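Local coordinates for protein arylsulfatase (Pseudoalteromonas sp. MB47, PDB 7AJ0) that probably removes sulfate groups from fucoidan as an exo-acting, calcium-binding sulfatase that assembles into a hexamer, at residues I18-N23 against K415-V420; V420-S425 against K497-T502; L432-Y437 against M489-K494. All blocks are in the same frame, centred on the assembly; numbering follows the deposited sequence.

Contact 1. Residues I18-N23 against K415-V420; sequences IVEKPN and KSRRQV
A single salt bridge joins these two loops: Glu20 and Arg417 meet through their charged ends. Arg417 NH2 lies 3.5 Å from Glu20 OE1, and the hydrogen bond between them is weak, with an N-H...O angle of 151°. Glu20 OE2 is almost as near to Arg417 NH2, at 3.6 Å. The carboxylate comes to the edge of the guanidinium, near its plane, but the two planes are turned 54° apart, so they do not form a flat two-bond pair. The bend of the Arg417 chain at chi3 (62°) brings its end nearer to the N-terminal loop. The stronger partner of this guanidinium is elsewhere: NH1 bonds to the backbone oxygen of Asp404.

Within 415-420, Ser416 OG accepts from Arg418 N at 3.0 Å, which makes an ST turn. Arg418 NH2 also bonds to Val420 O at 3.0 Å, which folds the arginine back on its own chain.

Packing between the loops is slight, and the contact lies at the surface. Segment 18-23 precedes helix 31-48, while 415-420 lies in the loop between helix 406-409 and strand 420-425. Beyond the touching pair, Gln419 and Val420 reach Phe495 of helix 489-505.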
loop_
_atom_site.group_PDB
_atom_site.type_symbol
_atom_site.label_atom_id
_atom_site.label_comp_id
_atom_site.label_asym_id
_atom_site.label_seq_id
_atom_site.Cartn_x
_atom_site.Cartn_y
_atom_site.Cartn_z
ATOM N N ILE A 18 35.786 -12.187 -24.937
ATOM C CA ILE A 18 37.090 -12.831 -25.012
ATOM C C ILE A 18 38.028 -12.155 -24.025
ATOM O O ILE A 18 38.029 -10.925 -23.894
ATOM C CB ILE A 18 37.666 -12.764 -26.443
ATOM C CG1 ILE A 18 36.735 -13.479 -27.429
ATOM C CG2 ILE A 18 39.062 -13.367 -26.487
ATOM C CD1 ILE A 18 36.565 -14.964 -27.162
ATOM N N VAL A 19 38.828 -12.959 -23.331
ATOM C CA VAL A 19 39.814 -12.431 -22.397
ATOM C C VAL A 19 41.049 -12.009 -23.185
ATOM O O VAL A 19 41.710 -12.839 -23.816
ATOM C CB VAL A 19 40.177 -13.466 -21.324
ATOM C CG1 VAL A 19 41.309 -12.937 -20.454
ATOM C CG2 VAL A 19 38.957 -13.813 -20.482
ATOM N N GLU A 20 41.357 -10.714 -23.152
ATOM C CA GLU A 20 42.559 -10.184 -23.813
ATOM C C GLU A 20 43.698 -10.129 -22.798
ATOM O O GLU A 20 44.647 -10.913 -22.875
ATOM C CB GLU A 20 42.250 -8.823 -24.437
ATOM C CG GLU A 20 41.347 -8.927 -25.672
ATOM C CD GLU A 20 40.295 -7.829 -25.755
ATOM O OE1 GLU A 20 40.652 -6.664 -26.035
ATOM O OE2 GLU A 20 39.103 -8.137 -25.542
ATOM N N LYS A 21 43.605 -9.210 -21.833
ATOM C CA LYS A 21 44.514 -9.180 -20.692
ATOM C C LYS A 21 43.763 -9.622 -19.439
ATOM O O LYS A 21 42.615 -9.213 -19.233
ATOM C CB LYS A 21 45.090 -7.774 -20.487
ATOM C CG LYS A 21 46.326 -7.712 -19.590
ATOM C CD LYS A 21 46.805 -6.268 -19.407
ATOM C CE LYS A 21 47.887 -6.152 -18.330
ATOM N NZ LYS A 21 48.023 -4.754 -17.806
ATOM N N PRO A 22 44.364 -10.461 -18.593
ATOM C CA PRO A 22 43.603 -11.025 -17.464
ATOM C C PRO A 22 42.934 -9.998 -16.565
ATOM O O PRO A 22 41.894 -10.302 -15.965
ATOM C CB PRO A 22 44.668 -11.820 -16.691
ATOM C CG PRO A 22 45.688 -12.170 -17.710
ATOM C CD PRO A 22 45.733 -11.009 -18.666
ATOM N N ASN A 23 43.494 -8.797 -16.441
ATOM C CA ASN A 23 42.976 -7.791 -15.526
ATOM C C ASN A 23 42.019 -6.810 -16.200
ATOM O O ASN A 23 41.751 -5.740 -15.639
ATOM C CB ASN A 23 44.131 -7.016 -14.890
ATOM C CG ASN A 23 44.838 -6.112 -15.884
ATOM O OD1 ASN A 23 45.004 -6.467 -17.051
ATOM N ND2 ASN A 23 45.245 -4.933 -15.430
ATOM N N LYS A 415 27.983 -2.654 -33.466
ATOM C CA LYS A 415 27.590 -3.400 -32.281
ATOM C C LYS A 415 28.574 -3.132 -31.151
ATOM O O LYS A 415 29.768 -2.910 -31.374
ATOM C CB LYS A 415 27.512 -4.893 -32.591
ATOM C CG LYS A 415 26.416 -5.233 -33.593
ATOM C CD LYS A 415 26.364 -6.721 -33.905
ATOM C CE LYS A 415 25.270 -7.027 -34.917
ATOM N NZ LYS A 415 25.090 -8.489 -35.126
ATOM N N SER A 416 28.053 -3.139 -29.931
ATOM C CA SER A 416 28.855 -2.808 -28.763
ATOM C C SER A 416 29.834 -3.931 -28.434
ATOM O O SER A 416 29.582 -5.108 -28.705
ATOM C CB SER A 416 27.939 -2.539 -27.570
ATOM O OG SER A 416 28.679 -2.321 -26.387
ATOM N N ARG A 417 30.973 -3.548 -27.856
ATOM C CA ARG A 417 31.937 -4.511 -27.347
ATOM C C ARG A 417 31.662 -4.908 -25.903
ATOM O O ARG A 417 32.347 -5.793 -25.378
ATOM C CB ARG A 417 33.362 -3.948 -27.457
ATOM C CG ARG A 417 33.748 -3.558 -28.873
ATOM C CD ARG A 417 35.238 -3.259 -29.015
ATOM N NE ARG A 417 36.065 -4.424 -28.714
ATOM C CZ ARG A 417 37.071 -4.438 -27.839
ATOM N NH1 ARG A 417 37.406 -3.343 -27.169
ATOM N NH2 ARG A 417 37.750 -5.557 -27.644
ATOM N N ARG A 418 30.680 -4.285 -25.256
ATOM C CA ARG A 418 30.329 -4.588 -23.876
ATOM C C ARG A 418 29.167 -5.570 -23.858
ATOM O O ARG A 418 28.139 -5.339 -24.504
ATOM C CB ARG A 418 29.958 -3.317 -23.109
ATOM C CG ARG A 418 29.425 -3.574 -21.707
ATOM C CD ARG A 418 29.243 -2.279 -20.925
ATOM N NE ARG A 418 30.519 -1.692 -20.520
ATOM C CZ ARG A 418 31.227 -2.092 -19.468
ATOM N NH1 ARG A 418 32.375 -1.498 -19.178
ATOM N NH2 ARG A 418 30.793 -3.088 -18.709
ATOM N N GLN A 419 29.333 -6.658 -23.111
ATOM C CA GLN A 419 28.321 -7.699 -23.035
ATOM C C GLN A 419 27.389 -7.525 -21.846
ATOM O O GLN A 419 26.217 -7.910 -21.929
ATOM C CB GLN A 419 28.999 -9.069 -22.956
ATOM C CG GLN A 419 28.076 -10.237 -23.210
ATOM C CD GLN A 419 28.821 -11.556 -23.289
ATOM O OE1 GLN A 419 28.531 -12.392 -24.145
ATOM N NE2 GLN A 419 29.784 -11.749 -22.393
ATOM N N VAL A 420 27.876 -6.956 -20.746
ATOM C CA VAL A 420 27.101 -6.855 -19.518
ATOM C C VAL A 420 27.437 -5.547 -18.817
ATOM O O VAL A 420 28.572 -5.065 -18.867
ATOM C CB VAL A 420 27.369 -8.050 -18.569
ATOM C CG1 VAL A 420 26.563 -7.903 -17.288
ATOM C CG2 VAL A 420 27.054 -9.372 -19.255
#

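Contact 2. Residues V420-S425 against K497-T502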
loop_
_atom_site.group_PDB
_atom_site.type_symbol
_atom_site.label_atom_id
_atom_site.label_comp_id
_atom_site.label_asym_id
_atom_site.label_seq_id
_atom_site.Cartn_x
_atom_site.Cartn_y
_atom_site.Cartn_z
ATOM N N VAL A 420 27.876 -6.956 -20.746
ATOM C CA VAL A 420 27.101 -6.855 -19.518
ATOM C C VAL A 420 27.437 -5.547 -18.817
ATOM O O VAL A 420 28.572 -5.065 -18.867
ATOM C CB VAL A 420 27.369 -8.050 -18.569
ATOM C CG1 VAL A 420 26.563 -7.903 -17.288
ATOM C CG2 VAL A 420 27.054 -9.372 -19.255
ATOM N N VAL A 421 26.432 -4.970 -18.164
ATOM C CA VAL A 421 26.608 -3.834 -17.271
ATOM C C VAL A 421 26.331 -4.323 -15.858
ATOM O O VAL A 421 25.286 -4.933 -15.602
ATOM C CB VAL A 421 25.680 -2.664 -17.638
ATOM C CG1 VAL A 421 25.798 -1.547 -16.609
ATOM C CG2 VAL A 421 26.012 -2.144 -19.026
ATOM N N TYR A 422 27.270 -4.076 -14.951
ATOM C CA TYR A 422 27.138 -4.475 -13.556
ATOM C C TYR A 422 26.821 -3.251 -12.712
ATOM O O TYR A 422 27.502 -2.225 -12.809
ATOM C CB TYR A 422 28.414 -5.153 -13.062
ATOM C CG TYR A 422 28.724 -6.420 -13.817
ATOM C CD1 TYR A 422 28.091 -7.611 -13.499
ATOM C CD2 TYR A 422 29.641 -6.421 -14.859
ATOM C CE1 TYR A 422 28.363 -8.769 -14.193
ATOM C CE2 TYR A 422 29.924 -7.574 -15.554
ATOM C CZ TYR A 422 29.282 -8.745 -15.219
ATOM O OH TYR A 422 29.558 -9.900 -15.912
ATOM N N MET A 423 25.794 -3.367 -11.880
ATOM C CA MET A 423 25.244 -2.248 -11.130
ATOM C C MET A 423 25.480 -2.470 -9.647
ATOM O O MET A 423 25.172 -3.542 -9.118
ATOM C CB MET A 423 23.756 -2.101 -11.447
ATOM C CG MET A 423 23.462 -2.412 -12.910
ATOM S SD MET A 423 22.064 -1.539 -13.605
ATOM C CE MET A 423 22.236 -2.000 -15.323
ATOM N N TRP A 424 26.047 -1.460 -8.991
ATOM C CA TRP A 424 26.381 -1.523 -7.579
ATOM C C TRP A 424 25.804 -0.319 -6.852
ATOM O O TRP A 424 25.772 0.791 -7.395
ATOM C CB TRP A 424 27.897 -1.545 -7.357
ATOM C CG TRP A 424 28.567 -2.810 -7.762
ATOM C CD1 TRP A 424 28.822 -3.227 -9.032
ATOM C CD2 TRP A 424 29.089 -3.821 -6.893
ATOM N NE1 TRP A 424 29.467 -4.441 -9.012
ATOM C CE2 TRP A 424 29.639 -4.827 -7.709
ATOM C CE3 TRP A 424 29.139 -3.977 -5.504
ATOM C CZ2 TRP A 424 30.231 -5.976 -7.184
ATOM C CZ3 TRP A 424 29.728 -5.116 -4.983
ATOM C CH2 TRP A 424 30.269 -6.099 -5.823
ATOM N N SER A 425 25.359 -0.543 -5.623
ATOM C CA SER A 425 25.027 0.523 -4.678
ATOM C C SER A 425 26.162 0.528 -3.654
ATOM O O SER A 425 26.134 -0.214 -2.669
ATOM C CB SER A 425 23.670 0.302 -4.030
ATOM O OG SER A 425 23.381 1.337 -3.107
ATOM N N LYS A 497 28.291 -14.437 -10.733
ATOM C CA LYS A 497 29.330 -15.161 -10.009
ATOM C C LYS A 497 30.716 -14.773 -10.507
ATOM O O LYS A 497 31.617 -14.485 -9.712
ATOM C CB LYS A 497 29.111 -16.668 -10.154
ATOM C CG LYS A 497 27.786 -17.167 -9.596
ATOM C CD LYS A 497 27.803 -17.225 -8.078
ATOM C CE LYS A 497 26.509 -17.821 -7.530
ATOM N NZ LYS A 497 26.268 -19.208 -8.025
ATOM N N ALA A 498 30.903 -14.758 -11.828
ATOM C CA ALA A 498 32.205 -14.408 -12.382
ATOM C C ALA A 498 32.595 -12.984 -12.005
ATOM O O ALA A 498 33.752 -12.719 -11.655
ATOM C CB ALA A 498 32.193 -14.580 -13.900
ATOM N N HIS A 499 31.640 -12.057 -12.065
ATOM C CA HIS A 499 31.926 -10.672 -11.711
ATOM C C HIS A 499 32.408 -10.567 -10.270
ATOM O O HIS A 499 33.388 -9.871 -9.979
ATOM C CB HIS A 499 30.679 -9.816 -11.920
ATOM C CG HIS A 499 30.886 -8.367 -11.614
ATOM N ND1 HIS A 499 31.678 -7.550 -12.392
ATOM C CD2 HIS A 499 30.407 -7.589 -10.616
ATOM C CE1 HIS A 499 31.676 -6.331 -11.887
ATOM N NE2 HIS A 499 30.915 -6.327 -10.808
ATOM N N ILE A 500 31.721 -11.247 -9.351
ATOM C CA ILE A 500 32.146 -11.238 -7.956
ATOM C C ILE A 500 33.499 -11.925 -7.810
ATOM O O ILE A 500 34.309 -11.542 -6.958
ATOM C CB ILE A 500 31.078 -11.905 -7.068
ATOM C CG1 ILE A 500 29.776 -11.095 -7.073
ATOM C CG2 ILE A 500 31.592 -12.076 -5.644
ATOM C CD1 ILE A 500 29.893 -9.709 -6.478
ATOM N N ALA A 501 33.772 -12.938 -8.637
ATOM C CA ALA A 501 35.019 -13.682 -8.503
ATOM C C ALA A 501 36.231 -12.827 -8.853
ATOM O O ALA A 501 37.307 -13.023 -8.276
ATOM C CB ALA A 501 34.987 -14.932 -9.383
ATOM N N THR A 502 36.088 -11.881 -9.789
ATOM C CA THR A 502 37.206 -11.002 -10.104
ATOM C C THR A 502 37.667 -10.238 -8.867
ATOM O O THR A 502 38.840 -9.864 -8.766
ATOM C CB THR A 502 36.837 -10.007 -11.207
ATOM O OG1 THR A 502 35.932 -9.026 -10.688
ATOM C CG2 THR A 502 36.195 -10.713 -12.391
#
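Tyr422, Trp424 and His499 form an aromatic cluster between strand 420-425 and helix 489-505. The strand is an outer one of the four-stranded antiparallel sheet that follows the main sheet of this sulfatase in the chain. The helix packs across it at a signed crossing angle of -64°, with the short axes 10.8 Å apart.

Stacking comes first. The Tyr422 and His499 rings make an offset stack, nearly parallel at 6°, with centroids 3.7 Å apart. The two side chains run past each other in opposite directions. Each CB therefore lies over the other's ring, giving a pair of CH-pi contacts. His499 CG stands anti to its own backbone N (chi1 -179°), which carries the imidazole toward the strand. Val420 CG1 lies against the opposite face of the tyrosine ring, toward the rim.

The polar contact is one hydrogen bond, from Trp424 NE1 to His499 NE2, 3.0 Å long. NE2 therefore acts as the acceptor, which is consistent with a proton on ND1 if the imidazole is neutral. The bond lies close to both ring planes and probably fixes the rotation of the buried imidazole.

Apolar packing is smaller. Phe429 meets Trp424 edge-to-face from the neighbouring strand. Next to His499 in the helix, Ile500 CD1 approaches Trp424 CH2 obliquely, at 3.7 Å.

Contact 3. Residues L432-Y437 against M489-K494; sequences LRWLDY and MPQATK
Trp434 and Ala492 bring their CA atoms within 7.3 Å, the nearest approach of the two backbones. Strand 432-434 passes helix 489-494 at 128° between their N-to-C directions, with the short axes 9.8 Å apart. After the strand the chain reverses through a type II' beta turn from Trp434 to Tyr437, the hairpin link to strand 437-440. Arg433 braces this turn: its NE bonds to Leu435 O at 3.0 Å, and its NH2 makes a salt bridge to Asp436 OD1 at 2.9 Å.

Trp434 carries the contact. Gln491 CG sits over one face of the Trp434 six-membered ring, 3.6 Å from Trp434 CH2 and offset toward the rim, in a CH-pi contact. The side chains meet at about a right angle. A bend at chi2 (59°) takes the Gln491 amide away from the strand, and its OE1 bonds to Asn12. Leu435 CD1 lies against the other face of the indole, toward the rim. Two residues earlier in the strand, Leu432 CD2 touches Ala492 O at 3.5 Å.

The contact seats the first turns of helix 489-505 on the small antiparallel sheet. Phe495 and Phe14 meet Trp434 edge-to-face, and Ile439 of strand 437-440 packs on both Leu432 and Ala492. A second subunit lies close by: its Asp197 bonds to Tyr437 OH.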
loop_
_atom_site.group_PDB
_atom_site.type_symbol
_atom_site.label_atom_id
_atom_site.label_comp_id
_atom_site.label_asym_id
_atom_site.label_seq_id
_atom_site.Cartn_x
_atom_site.Cartn_y
_atom_site.Cartn_z
ATOM N N LEU A 432 22.394 -6.501 -12.784
ATOM C CA LEU A 432 23.171 -6.456 -14.013
ATOM C C LEU A 432 22.204 -6.377 -15.183
ATOM O O LEU A 432 21.018 -6.697 -15.058
ATOM C CB LEU A 432 24.090 -7.674 -14.155
ATOM C CG LEU A 432 23.444 -9.055 -14.261
ATOM C CD1 LEU A 432 23.020 -9.387 -15.683
ATOM C CD2 LEU A 432 24.400 -10.118 -13.724
ATOM N N ARG A 433 22.720 -5.932 -16.327
ATOM C CA ARG A 433 21.975 -5.966 -17.575
ATOM C C ARG A 433 22.754 -6.779 -18.599
ATOM O O ARG A 433 23.964 -6.595 -18.760
ATOM C CB ARG A 433 21.701 -4.574 -18.145
ATOM C CG ARG A 433 20.984 -4.660 -19.490
ATOM C CD ARG A 433 20.569 -3.319 -20.048
ATOM N NE ARG A 433 20.108 -3.467 -21.427
ATOM C CZ ARG A 433 19.628 -2.480 -22.173
ATOM N NH1 ARG A 433 19.534 -1.258 -21.675
ATOM N NH2 ARG A 433 19.240 -2.718 -23.418
ATOM N N TRP A 434 22.043 -7.653 -19.305
ATOM C CA TRP A 434 22.627 -8.511 -20.331
ATOM C C TRP A 434 21.633 -8.579 -21.477
ATOM O O TRP A 434 20.468 -8.934 -21.269
ATOM C CB TRP A 434 22.936 -9.895 -19.766
ATOM C CG TRP A 434 23.258 -10.911 -20.802
ATOM C CD1 TRP A 434 24.160 -10.792 -21.816
ATOM C CD2 TRP A 434 22.688 -12.218 -20.921
ATOM N NE1 TRP A 434 24.180 -11.940 -22.566
ATOM C CE2 TRP A 434 23.286 -12.832 -22.038
ATOM C CE3 TRP A 434 21.728 -12.927 -20.195
ATOM C CZ2 TRP A 434 22.957 -14.121 -22.445
ATOM C CZ3 TRP A 434 21.401 -14.206 -20.601
ATOM C CH2 TRP A 434 22.015 -14.790 -21.715
ATOM N N LEU A 435 22.087 -8.235 -22.679
ATOM C CA LEU A 435 21.206 -8.094 -23.840
ATOM C C LEU A 435 20.212 -6.995 -23.469
ATOM O O LEU A 435 20.639 -5.893 -23.088
ATOM C CB LEU A 435 20.599 -9.440 -24.202
ATOM C CG LEU A 435 21.590 -10.565 -24.509
ATOM C CD1 LEU A 435 20.894 -11.924 -24.522
ATOM C CD2 LEU A 435 22.294 -10.310 -25.836
ATOM N N ASP A 436 18.907 -7.239 -23.542
ATOM C CA ASP A 436 17.899 -6.266 -23.145
ATOM C C ASP A 436 17.161 -6.712 -21.887
ATOM O O ASP A 436 16.003 -6.346 -21.675
ATOM C CB ASP A 436 16.928 -6.028 -24.300
ATOM C CG ASP A 436 17.632 -5.549 -25.563
ATOM O OD1 ASP A 436 18.584 -4.745 -25.451
ATOM O OD2 ASP A 436 17.240 -5.979 -26.667
ATOM N N TYR A 437 17.830 -7.492 -21.040
ATOM C CA TYR A 437 17.237 -8.047 -19.830
ATOM C C TYR A 437 17.915 -7.454 -18.604
ATOM O O TYR A 437 19.146 -7.459 -18.501
ATOM C CB TYR A 437 17.356 -9.573 -19.821
ATOM C CG TYR A 437 16.708 -10.221 -21.023
ATOM C CD1 TYR A 437 15.366 -10.575 -21.004
ATOM C CD2 TYR A 437 17.432 -10.461 -22.183
ATOM C CE1 TYR A 437 14.767 -11.157 -22.103
ATOM C CE2 TYR A 437 16.842 -11.044 -23.284
ATOM C CZ TYR A 437 15.511 -11.391 -23.238
ATOM O OH TYR A 437 14.918 -11.969 -24.338
ATOM N N MET A 489 18.285 -17.356 -17.463
ATOM C CA MET A 489 18.547 -17.107 -16.051
ATOM C C MET A 489 19.830 -17.762 -15.556
ATOM O O MET A 489 20.577 -17.102 -14.811
ATOM C CB MET A 489 17.352 -17.573 -15.210
ATOM C CG MET A 489 17.364 -17.051 -13.782
ATOM S SD MET A 489 17.237 -15.250 -13.682
ATOM C CE MET A 489 15.665 -15.070 -12.833
ATOM N N PRO A 490 20.146 -19.015 -15.893
ATOM C CA PRO A 490 21.434 -19.570 -15.442
ATOM C C PRO A 490 22.634 -18.801 -15.968
ATOM O O PRO A 490 23.661 -18.736 -15.281
ATOM C CB PRO A 490 21.407 -21.018 -15.961
ATOM C CG PRO A 490 20.287 -21.079 -16.949
ATOM C CD PRO A 490 19.295 -20.036 -16.532
ATOM N N GLN A 491 22.539 -18.209 -17.161
ATOM C CA GLN A 491 23.653 -17.416 -17.671
ATOM C C GLN A 491 23.786 -16.104 -16.906
ATOM O O GLN A 491 24.902 -15.646 -16.638
ATOM C CB GLN A 491 23.478 -17.150 -19.165
ATOM C CG GLN A 491 24.649 -16.407 -19.796
ATOM C CD GLN A 491 25.962 -17.157 -19.655
ATOM O OE1 GLN A 491 26.010 -18.377 -19.818
ATOM N NE2 GLN A 491 27.030 -16.434 -19.337
ATOM N N ALA A 492 22.658 -15.483 -16.550
ATOM C CA ALA A 492 22.710 -14.260 -15.756
ATOM C C ALA A 492 23.383 -14.511 -14.413
ATOM O O ALA A 492 24.100 -13.646 -13.895
ATOM C CB ALA A 492 21.302 -13.704 -15.551
ATOM N N THR A 493 23.163 -15.692 -13.831
ATOM C CA THR A 493 23.829 -16.028 -12.578
ATOM C C THR A 493 25.309 -16.309 -12.803
ATOM O O THR A 493 26.147 -15.951 -11.969
ATOM C CB THR A 493 23.140 -17.224 -11.924
ATOM O OG1 THR A 493 21.813 -16.850 -11.533
ATOM C CG2 THR A 493 23.909 -17.692 -10.699
ATOM N N LYS A 494 25.649 -16.947 -13.926
ATOM C CA LYS A 494 27.057 -17.129 -14.262
ATOM C C LYS A 494 27.773 -15.787 -14.351
ATOM O O LYS A 494 28.902 -15.643 -13.869
ATOM C CB LYS A 494 27.197 -17.889 -15.580
ATOM C CG LYS A 494 27.092 -19.399 -15.457
ATOM C CD LYS A 494 27.405 -20.067 -16.790
ATOM C CE LYS A 494 27.177 -21.570 -16.738
ATOM N NZ LYS A 494 25.733 -21.918 -16.845
#

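Contacts 2 and 3 hold the same helix, 489-505, against the same small antiparallel sheet. Their centres are 11 Å apart. Strands 420-425 and 428-434 are neighbours in that sheet, and Val421 O lies 2.8 Å from Arg433 N, a probable hydrogen bond. Contact 1 precedes them at the surface. Its centre is about 13 Å from that of contact 2 and 15 Å from that of contact 3. Val420 belongs to both contacts 1 and 2, and its CG1 comes within 3.3 Å of Arg433 O in contact 3. None of the three includes a calcium ligand; that site is formed by Asp60, Asp61, Cys102, Asp325 and Asn326.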